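Local coordinates for glutathione S-transferase enzyme with thioredoxin-like domain (Xenorhabdus nematophila, PDB 4L8E), which binds glutathione and probably acts as a dimeric glutathione transferase, conjugating the tripeptide thiol to electrophilic substrates or using it in a related thiol reaction, at residues S115-T118 and R119-T122; Y155-K158 and R159-E163; V170-T173 and Q174-T178. All blocks are in the same frame, centred on the assembly; numbering follows the deposited sequence.

Contact 1. Residues S115-T118 and R119-T122; sequences SKDT and RERT
Asp117 O accepts from Arg121 N at 2.8 Å, the bond that opens the first turn of helix 118-145, and one residue on Thr122 N donates to Thr118 O. Before this turn the chain runs as a loop that doubles back on the helix, so that the CA atoms of Ser115 and Arg121 approach to 4.7 Å. Asp117 is the N-cap: its CG stands anti to the backbone N (chi1 171°), which swings the carboxylate over the first turn, and OD2 accepts from Glu120 N at 3.0 Å on its anti side. A water links Asp117 OD1 to Arg119 N. Immediately upstream, Ser115 OG receives Asp117 N in an ST turn and itself donates to Glu120 OE1 at 2.9 Å, tying the capping residue and the third helical residue to one hydroxyl. This is a capped helix start in the all-helical part of the glutathione transferase fold. The extended Arg121 chain runs alongside Ser115 O, its CG 3.3 Å from that oxygen, and then NH1 donates to the same carbonyl at 3.0 Å from the edge of the guanidinium; NH2 goes to Asn108 of helix 99-110. Thr122 OG1 donates to Thr118 O at 2.7 Å, on the opposite face of the carbonyl plane from Thr122 N, so two donors from one residue grip that oxygen. Both threonines pack on Tyr105 of the second subunit, while Arg119 NH2 bonds to the backbone oxygens of Gly90 and Glu92 of that subunit.

Contact 2. Residues Y155-K158 and R159-E163; sequences YAIK and RYTEE. With GSH (glutathione), chain B.
Ile157 O is gripped by two donors of Thr161, the hydroxyl OG1 at 2.7 Å and the backbone N at 2.9 Å, which reach it from opposite faces of the carbonyl plane. Both residues lie on helix 154-175 of the C-terminal glutathione transferase domain, where i to i+4 backbone bonds join the two segments. Thr161 OG1 stands beside its own backbone N (chi1 -61°), bringing the hydroxyl back over the preceding turn and against Ile157 CG1. On the exposed side, Lys158 and Glu162 form a salt bridge, NZ to OE2 at 3.3 Å, the lysine bending at its last torsion (chi4 76°) to make it.

Another side of the helix faces the second subunit. Arg159 lays its CG over the centre of the Tyr160 ring, 4.0 Å above the plane, and Gln141 OE1 of the second subunit accepts from both Tyr160 OH and Arg159 NH2. The extended arginine chain carries its guanidinium to the alpha-carboxylate of the gamma-glutamyl residue of a bound glutathione; the same glutathione is also hydrogen-bonded to Asn38 ND2 of the second subunit. The pairing is two-pronged: Arg159 NH1 donates to GSH O11 at 2.9 Å, and NH2 to GSH O12 at 2.8 Å with an almost straight angle of 178°.

Contact 3. Residues V170-T173 and Q174-T178; sequences VLNT and QLEKT
Leu175 lays its CD1 methyl against the branch point of Leu171, one turn earlier on helix 154-175, with Leu175 CD1 3.8 Å from Leu171 CG. The pair belongs to the last turns of this helix, in the helical C-terminal domain of the glutathione transferase fold, and is packed between neighbouring helices: Leu171 also packs on Trp130 of helix 118-145 and Val213 of helix 211-221, and Leu175 on Ala212 and Trp216 of the latter. Leu175 CG is anti to the carbonyl carbon (chi1 -68°), which turns the isobutyl group back along the helix and puts CG 3.4 Å from Leu171 O, the carbonyl that accepts Leu175 N.

Round the helix from the leucines, Asn172 sends its amide across the Glu176 carboxylate. Their planes are turned 67° apart, and ND2 stands 3.3 Å from Glu176 OE1. The other end of the amide is anchored elsewhere, since Asn172 OD1 accepts from Val213 N and, weakly, from Ala212 N at the start of helix 211-221; this buried asparagine thereby links the two helices. Glu176 OE2 is reached by a water that also donates to Thr173 O, so the carboxylate is joined to the backbone of the turn before it. Glu176 N still donates to Asn172 O, but along a clearly bent line, with a weak second bond to Thr173 O.

Gln174 O accepts from both Lys177 N and Thr178 N, three and four residues on. Gln174 folds at chi2 (57°), which brings its amide to Thr178, and its NE2 donates, within the amide plane, to Thr178 OG1 at 3.0 Å; that hydroxyl is bonded in addition to Tyr180 O.

The three contacts come in series along two consecutive helices of the helical domain. Contact 1 caps the start of helix 118-145, whereas contacts 2 and 3 lie near the beginning and end of helix 154-175. The centres of contacts 1 and 3 are about 19 Å apart, those of contacts 2 and 3 about 23 Å, and those of contacts 1 and 2 about 35 Å; no two touch. Helix 118-145 connects them indirectly, as side chains of both contact 2 and contact 3 pack on it. Contacts 1 and 2 reach the second subunit at well-separated places, and glutathione binds directly at contact 2; contact 3 mainly joins helix 154-175 to helix 211-221, with Val170 alone packing on the second subunit.

Contact 1. Residues S115-T118 and R119-T122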
loop_
_atom_site.group_PDB
_atom_site.type_symbol
_atom_site.label_atom_id
_atom_site.label_comp_id
_atom_site.label_asym_id
_atom_site.label_seq_id
_atom_site.Cartn_x
_atom_site.Cartn_y
_atom_site.Cartn_z
ATOM N N SER A 115 15.106 -3.901 -9.401
ATOM C CA SER A 115 15.672 -3.985 -10.720
ATOM C C SER A 115 15.475 -2.687 -11.499
ATOM O O SER A 115 14.508 -1.958 -11.253
ATOM C CB SER A 115 15.018 -5.137 -11.466
ATOM O OG SER A 115 15.531 -5.219 -12.783
ATOM N N LYS A 116 16.377 -2.436 -12.457
ATOM C CA LYS A 116 16.212 -1.321 -13.395
ATOM C C LYS A 116 15.533 -1.777 -14.699
ATOM O O LYS A 116 15.136 -0.952 -15.516
ATOM C CB LYS A 116 17.565 -0.691 -13.713
ATOM C CG LYS A 116 18.446 -0.520 -12.483
ATOM C CD LYS A 116 18.519 0.913 -12.003
ATOM C CE LYS A 116 19.590 1.054 -10.927
ATOM N NZ LYS A 116 20.158 2.433 -10.849
ATOM N N ASP A 117 15.397 -3.088 -14.877
ATOM C CA ASP A 117 14.681 -3.666 -16.040
ATOM C C ASP A 117 13.176 -3.519 -15.821
ATOM O O ASP A 117 12.662 -3.950 -14.805
ATOM C CB ASP A 117 15.049 -5.150 -16.184
ATOM C CG ASP A 117 14.195 -5.887 -17.222
ATOM O OD1 ASP A 117 14.465 -5.719 -18.424
ATOM O OD2 ASP A 117 13.277 -6.665 -16.843
ATOM N N THR A 118 12.469 -2.921 -16.774
ATOM C CA THR A 118 11.047 -2.629 -16.582
ATOM C C THR A 118 10.219 -3.843 -16.156
ATOM O O THR A 118 9.419 -3.742 -15.210
ATOM C CB THR A 118 10.423 -1.980 -17.825
ATOM O OG1 THR A 118 11.041 -0.707 -18.044
ATOM C CG2 THR A 118 8.937 -1.752 -17.606
ATOM N N ARG A 119 10.419 -4.987 -16.804
ATOM C CA ARG A 119 9.622 -6.169 -16.434
ATOM C C ARG A 119 9.894 -6.647 -15.034
ATOM O O ARG A 119 8.970 -6.871 -14.267
ATOM C CB ARG A 119 9.851 -7.346 -17.392
ATOM C CG ARG A 119 8.955 -7.347 -18.541
ATOM C CD ARG A 119 9.253 -8.456 -19.562
ATOM N NE ARG A 119 8.537 -8.116 -20.774
ATOM C CZ ARG A 119 8.938 -7.190 -21.638
ATOM N NH1 ARG A 119 10.089 -6.533 -21.462
ATOM N NH2 ARG A 119 8.201 -6.926 -22.690
ATOM N N GLU A 120 11.167 -6.840 -14.695
ATOM C CA GLU A 120 11.507 -7.333 -13.354
ATOM C C GLU A 120 11.108 -6.355 -12.285
ATOM O O GLU A 120 10.612 -6.744 -11.234
ATOM C CB GLU A 120 13.006 -7.577 -13.236
ATOM C CG GLU A 120 13.514 -8.712 -14.067
ATOM C CD GLU A 120 15.031 -8.861 -13.986
ATOM O OE1 GLU A 120 15.679 -8.116 -13.206
ATOM O OE2 GLU A 120 15.564 -9.732 -14.708
ATOM N N ARG A 121 11.350 -5.076 -12.551
ATOM C CA ARG A 121 11.010 -4.015 -11.621
ATOM C C ARG A 121 9.514 -3.977 -11.329
ATOM O O ARG A 121 9.090 -3.811 -10.177
ATOM C CB ARG A 121 11.431 -2.675 -12.216
ATOM C CG ARG A 121 11.247 -1.481 -11.311
ATOM C CD ARG A 121 11.613 -0.212 -12.101
ATOM N NE ARG A 121 11.531 0.997 -11.289
ATOM C CZ ARG A 121 12.526 1.464 -10.550
ATOM N NH1 ARG A 121 13.681 0.811 -10.509
ATOM N NH2 ARG A 121 12.359 2.591 -9.850
ATOM N N THR A 122 8.728 -4.110 -12.387
ATOM C CA THR A 122 7.284 -4.007 -12.263
ATOM C C THR A 122 6.774 -5.173 -11.421
ATOM O O THR A 122 5.898 -4.996 -10.588
ATOM C CB THR A 122 6.620 -3.947 -13.615
ATOM O OG1 THR A 122 7.063 -2.772 -14.303
ATOM C CG2 THR A 122 5.091 -3.898 -13.480
HETATM O O HOH W 1 11.952 -5.428 -19.303
#

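Contact 2. Residues Y155-K158 and R159-E163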
loop_
_atom_site.group_PDB
_atom_site.type_symbol
_atom_site.label_atom_id
_atom_site.label_comp_id
_atom_site.label_asym_id
_atom_site.label_seq_id
_atom_site.Cartn_x
_atom_site.Cartn_y
_atom_site.Cartn_z
ATOM N N TYR A 155 -16.833 -12.424 15.144
ATOM C CA TYR A 155 -16.853 -12.110 13.707
ATOM C C TYR A 155 -15.511 -11.573 13.217
ATOM O O TYR A 155 -15.011 -11.974 12.150
ATOM C CB TYR A 155 -17.973 -11.130 13.371
ATOM C CG TYR A 155 -19.347 -11.762 13.326
ATOM C CD1 TYR A 155 -19.684 -12.644 12.304
ATOM C CD2 TYR A 155 -20.301 -11.472 14.284
ATOM C CE1 TYR A 155 -20.951 -13.226 12.244
ATOM C CE2 TYR A 155 -21.564 -12.048 14.236
ATOM C CZ TYR A 155 -21.875 -12.921 13.208
ATOM O OH TYR A 155 -23.121 -13.507 13.153
ATOM N N ALA A 156 -14.907 -10.681 13.998
ATOM C CA ALA A 156 -13.648 -10.066 13.604
ATOM C C ALA A 156 -12.522 -11.089 13.577
ATOM O O ALA A 156 -11.716 -11.107 12.657
ATOM C CB ALA A 156 -13.280 -8.915 14.583
ATOM N N ILE A 157 -12.454 -11.940 14.590
ATOM C CA ILE A 157 -11.334 -12.875 14.630
ATOM C C ILE A 157 -11.462 -13.875 13.479
ATOM O O ILE A 157 -10.474 -14.198 12.831
ATOM C CB ILE A 157 -11.168 -13.573 16.018
ATOM C CG1 ILE A 157 -10.181 -14.733 15.911
ATOM C CG2 ILE A 157 -12.450 -14.115 16.497
ATOM C CD1 ILE A 157 -9.570 -15.126 17.226
ATOM N N LYS A 158 -12.683 -14.326 13.194
ATOM C CA LYS A 158 -12.893 -15.234 12.066
ATOM C C LYS A 158 -12.490 -14.580 10.746
ATOM O O LYS A 158 -11.752 -15.167 9.933
ATOM C CB LYS A 158 -14.351 -15.696 11.998
ATOM C CG LYS A 158 -14.616 -16.672 10.861
ATOM C CD LYS A 158 -16.083 -17.053 10.790
ATOM C CE LYS A 158 -16.329 -18.180 9.794
ATOM N NZ LYS A 158 -15.901 -19.508 10.324
ATOM N N ARG A 159 -12.938 -13.343 10.537
ATOM C CA ARG A 159 -12.609 -12.611 9.309
ATOM C C ARG A 159 -11.096 -12.513 9.104
ATOM O O ARG A 159 -10.571 -12.871 8.040
ATOM C CB ARG A 159 -13.194 -11.207 9.372
ATOM C CG ARG A 159 -12.780 -10.289 8.226
ATOM C CD ARG A 159 -13.591 -8.994 8.252
ATOM N NE ARG A 159 -13.170 -8.007 7.250
ATOM C CZ ARG A 159 -13.504 -8.035 5.959
ATOM N NH1 ARG A 159 -14.271 -9.015 5.460
ATOM N NH2 ARG A 159 -13.098 -7.061 5.149
ATOM N N TYR A 160 -10.391 -12.014 10.113
ATOM C CA TYR A 160 -8.962 -11.751 9.920
ATOM C C TYR A 160 -8.090 -13.017 9.957
ATOM O O TYR A 160 -7.022 -13.059 9.324
ATOM C CB TYR A 160 -8.476 -10.608 10.834
ATOM C CG TYR A 160 -9.224 -9.331 10.491
ATOM C CD1 TYR A 160 -9.085 -8.758 9.232
ATOM C CD2 TYR A 160 -10.126 -8.761 11.370
ATOM C CE1 TYR A 160 -9.802 -7.628 8.881
ATOM C CE2 TYR A 160 -10.862 -7.628 11.029
ATOM C CZ TYR A 160 -10.690 -7.063 9.773
ATOM O OH TYR A 160 -11.425 -5.958 9.388
ATOM N N THR A 161 -8.542 -14.034 10.680
ATOM C CA THR A 161 -7.918 -15.357 10.617
ATOM C C THR A 161 -8.014 -15.936 9.192
ATOM O O THR A 161 -7.001 -16.336 8.625
ATOM C CB THR A 161 -8.550 -16.345 11.617
ATOM O OG1 THR A 161 -8.366 -15.860 12.952
ATOM C CG2 THR A 161 -7.922 -17.728 11.489
ATOM N N GLU A 162 -9.222 -15.973 8.618
ATOM C CA GLU A 162 -9.430 -16.484 7.254
ATOM C C GLU A 162 -8.668 -15.672 6.213
ATOM O O GLU A 162 -8.109 -16.227 5.264
ATOM C CB GLU A 162 -10.926 -16.542 6.916
ATOM C CG GLU A 162 -11.635 -17.659 7.655
ATOM C CD GLU A 162 -13.120 -17.660 7.425
ATOM O OE1 GLU A 162 -13.606 -16.828 6.630
ATOM O OE2 GLU A 162 -13.798 -18.493 8.053
ATOM N N GLU A 163 -8.635 -14.356 6.383
ATOM C CA GLU A 163 -7.894 -13.503 5.451
ATOM C C GLU A 163 -6.395 -13.729 5.575
ATOM O O GLU A 163 -5.693 -13.747 4.573
ATOM C CB GLU A 163 -8.262 -12.029 5.665
ATOM C CG GLU A 163 -7.457 -11.012 4.830
ATOM C CD GLU A 163 -7.596 -11.170 3.325
ATOM O OE1 GLU A 163 -8.526 -11.879 2.825
ATOM O OE2 GLU A 163 -6.751 -10.563 2.623
HETATM N N1 GSH B . -13.382 -10.005 0.338
HETATM C CA1 GSH B . -13.607 -8.617 0.487
HETATM C C1 GSH B . -14.028 -8.338 1.904
HETATM O O11 GSH B . -14.593 -9.245 2.591
HETATM O O12 GSH B . -13.832 -7.185 2.404
HETATM C CB1 GSH B . -14.687 -8.205 -0.437
HETATM C CG1 GSH B . -15.022 -6.729 -0.346
HETATM C CD1 GSH B . -13.992 -5.875 -1.058
HETATM O OE1 GSH B . -13.308 -6.332 -1.948
HETATM N N2 GSH B . -13.841 -4.499 -0.627
HETATM C CA2 GSH B . -12.897 -3.633 -1.254
HETATM C C2 GSH B . -11.886 -3.215 -0.198
HETATM O O2 GSH B . -12.175 -3.059 0.999
HETATM C CB2 GSH B . -13.544 -2.416 -1.804
HETATM S SG2 GSH B . -14.621 -2.832 -3.185
HETATM N N3 GSH B . -10.533 -3.019 -0.590
HETATM C CA3 GSH B . -9.579 -2.629 0.419
HETATM C C3 GSH B . -8.498 -1.844 -0.208
HETATM O O31 GSH B . -8.738 -1.172 -1.244
HETATM O O32 GSH B . -7.347 -1.875 0.316
#

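Contact 3. Residues V170-T173 and Q174-T178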
loop_
_atom_site.group_PDB
_atom_site.type_symbol
_atom_site.label_atom_id
_atom_site.label_comp_id
_atom_site.label_asym_id
_atom_site.label_seq_id
_atom_site.Cartn_x
_atom_site.Cartn_y
_atom_site.Cartn_z
ATOM N N VAL A 170 -1.568 -17.060 -0.983
ATOM C CA VAL A 170 -1.105 -16.275 -2.130
ATOM C C VAL A 170 0.428 -16.226 -2.120
ATOM O O VAL A 170 1.084 -16.425 -3.150
ATOM C CB VAL A 170 -1.720 -14.860 -2.098
ATOM C CG1 VAL A 170 -1.008 -13.919 -3.079
ATOM C CG2 VAL A 170 -3.229 -14.915 -2.434
ATOM N N LEU A 171 0.986 -15.910 -0.963
ATOM C CA LEU A 171 2.434 -15.821 -0.832
ATOM C C LEU A 171 3.096 -17.154 -1.180
ATOM O O LEU A 171 4.071 -17.219 -1.962
ATOM C CB LEU A 171 2.781 -15.372 0.590
ATOM C CG LEU A 171 4.263 -15.200 0.932
ATOM C CD1 LEU A 171 4.847 -14.115 0.067
ATOM C CD2 LEU A 171 4.444 -14.910 2.401
ATOM N N ASN A 172 2.565 -18.234 -0.630
ATOM C CA ASN A 172 3.151 -19.549 -0.850
ATOM C C ASN A 172 3.087 -19.931 -2.330
ATOM O O ASN A 172 4.019 -20.506 -2.886
ATOM C CB ASN A 172 2.399 -20.591 -0.042
ATOM C CG ASN A 172 3.100 -21.916 -0.015
ATOM O OD1 ASN A 172 4.081 -22.098 0.714
ATOM N ND2 ASN A 172 2.581 -22.883 -0.784
ATOM N N THR A 173 1.955 -19.634 -2.951
ATOM C CA THR A 173 1.767 -19.946 -4.365
ATOM C C THR A 173 2.831 -19.244 -5.217
ATOM O O THR A 173 3.395 -19.852 -6.124
ATOM C CB THR A 173 0.330 -19.621 -4.800
ATOM O OG1 THR A 173 -0.551 -20.555 -4.169
ATOM C CG2 THR A 173 0.164 -19.728 -6.306
ATOM N N GLN A 174 3.119 -17.976 -4.931
ATOM C CA GLN A 174 4.151 -17.289 -5.693
ATOM C C GLN A 174 5.540 -17.862 -5.418
ATOM O O GLN A 174 6.352 -17.997 -6.339
ATOM C CB GLN A 174 4.111 -15.786 -5.429
ATOM C CG GLN A 174 5.114 -14.982 -6.261
ATOM C CD GLN A 174 4.953 -15.184 -7.757
ATOM O OE1 GLN A 174 3.863 -15.051 -8.281
ATOM N NE2 GLN A 174 6.049 -15.509 -8.452
ATOM N N LEU A 175 5.820 -18.191 -4.159
ATOM C CA LEU A 175 7.162 -18.646 -3.788
ATOM C C LEU A 175 7.417 -20.092 -4.259
ATOM O O LEU A 175 8.560 -20.584 -4.235
ATOM C CB LEU A 175 7.388 -18.477 -2.272
ATOM C CG LEU A 175 7.466 -17.013 -1.800
ATOM C CD1 LEU A 175 7.450 -16.968 -0.283
ATOM C CD2 LEU A 175 8.713 -16.346 -2.347
ATOM N N GLU A 176 6.356 -20.796 -4.672
ATOM C CA GLU A 176 6.512 -22.066 -5.377
ATOM C C GLU A 176 7.036 -21.868 -6.783
ATOM O O GLU A 176 7.579 -22.796 -7.384
ATOM C CB GLU A 176 5.172 -22.800 -5.469
ATOM C CG GLU A 176 4.719 -23.407 -4.163
ATOM C CD GLU A 176 3.334 -24.042 -4.274
ATOM O OE1 GLU A 176 2.968 -24.815 -3.372
ATOM O OE2 GLU A 176 2.623 -23.748 -5.260
ATOM N N LYS A 177 6.854 -20.675 -7.327
ATOM C CA LYS A 177 7.148 -20.433 -8.734
ATOM C C LYS A 177 8.503 -19.780 -8.914
ATOM O O LYS A 177 9.203 -20.061 -9.875
ATOM C CB LYS A 177 6.101 -19.514 -9.347
ATOM C CG LYS A 177 4.719 -20.094 -9.363
ATOM C CD LYS A 177 3.742 -19.154 -10.043
ATOM C CE LYS A 177 2.336 -19.682 -9.930
ATOM N NZ LYS A 177 1.469 -19.015 -10.920
ATOM N N THR A 178 8.835 -18.888 -7.995
ATOM C CA THR A 178 10.062 -18.104 -8.057
ATOM C C THR A 178 10.770 -18.137 -6.710
ATOM O O THR A 178 10.127 -18.167 -5.670
ATOM C CB THR A 178 9.768 -16.612 -8.437
ATOM O OG1 THR A 178 8.818 -16.030 -7.533
ATOM C CG2 THR A 178 9.212 -16.486 -9.852
HETATM O O HOH W 2 2.474 -22.104 -7.440
#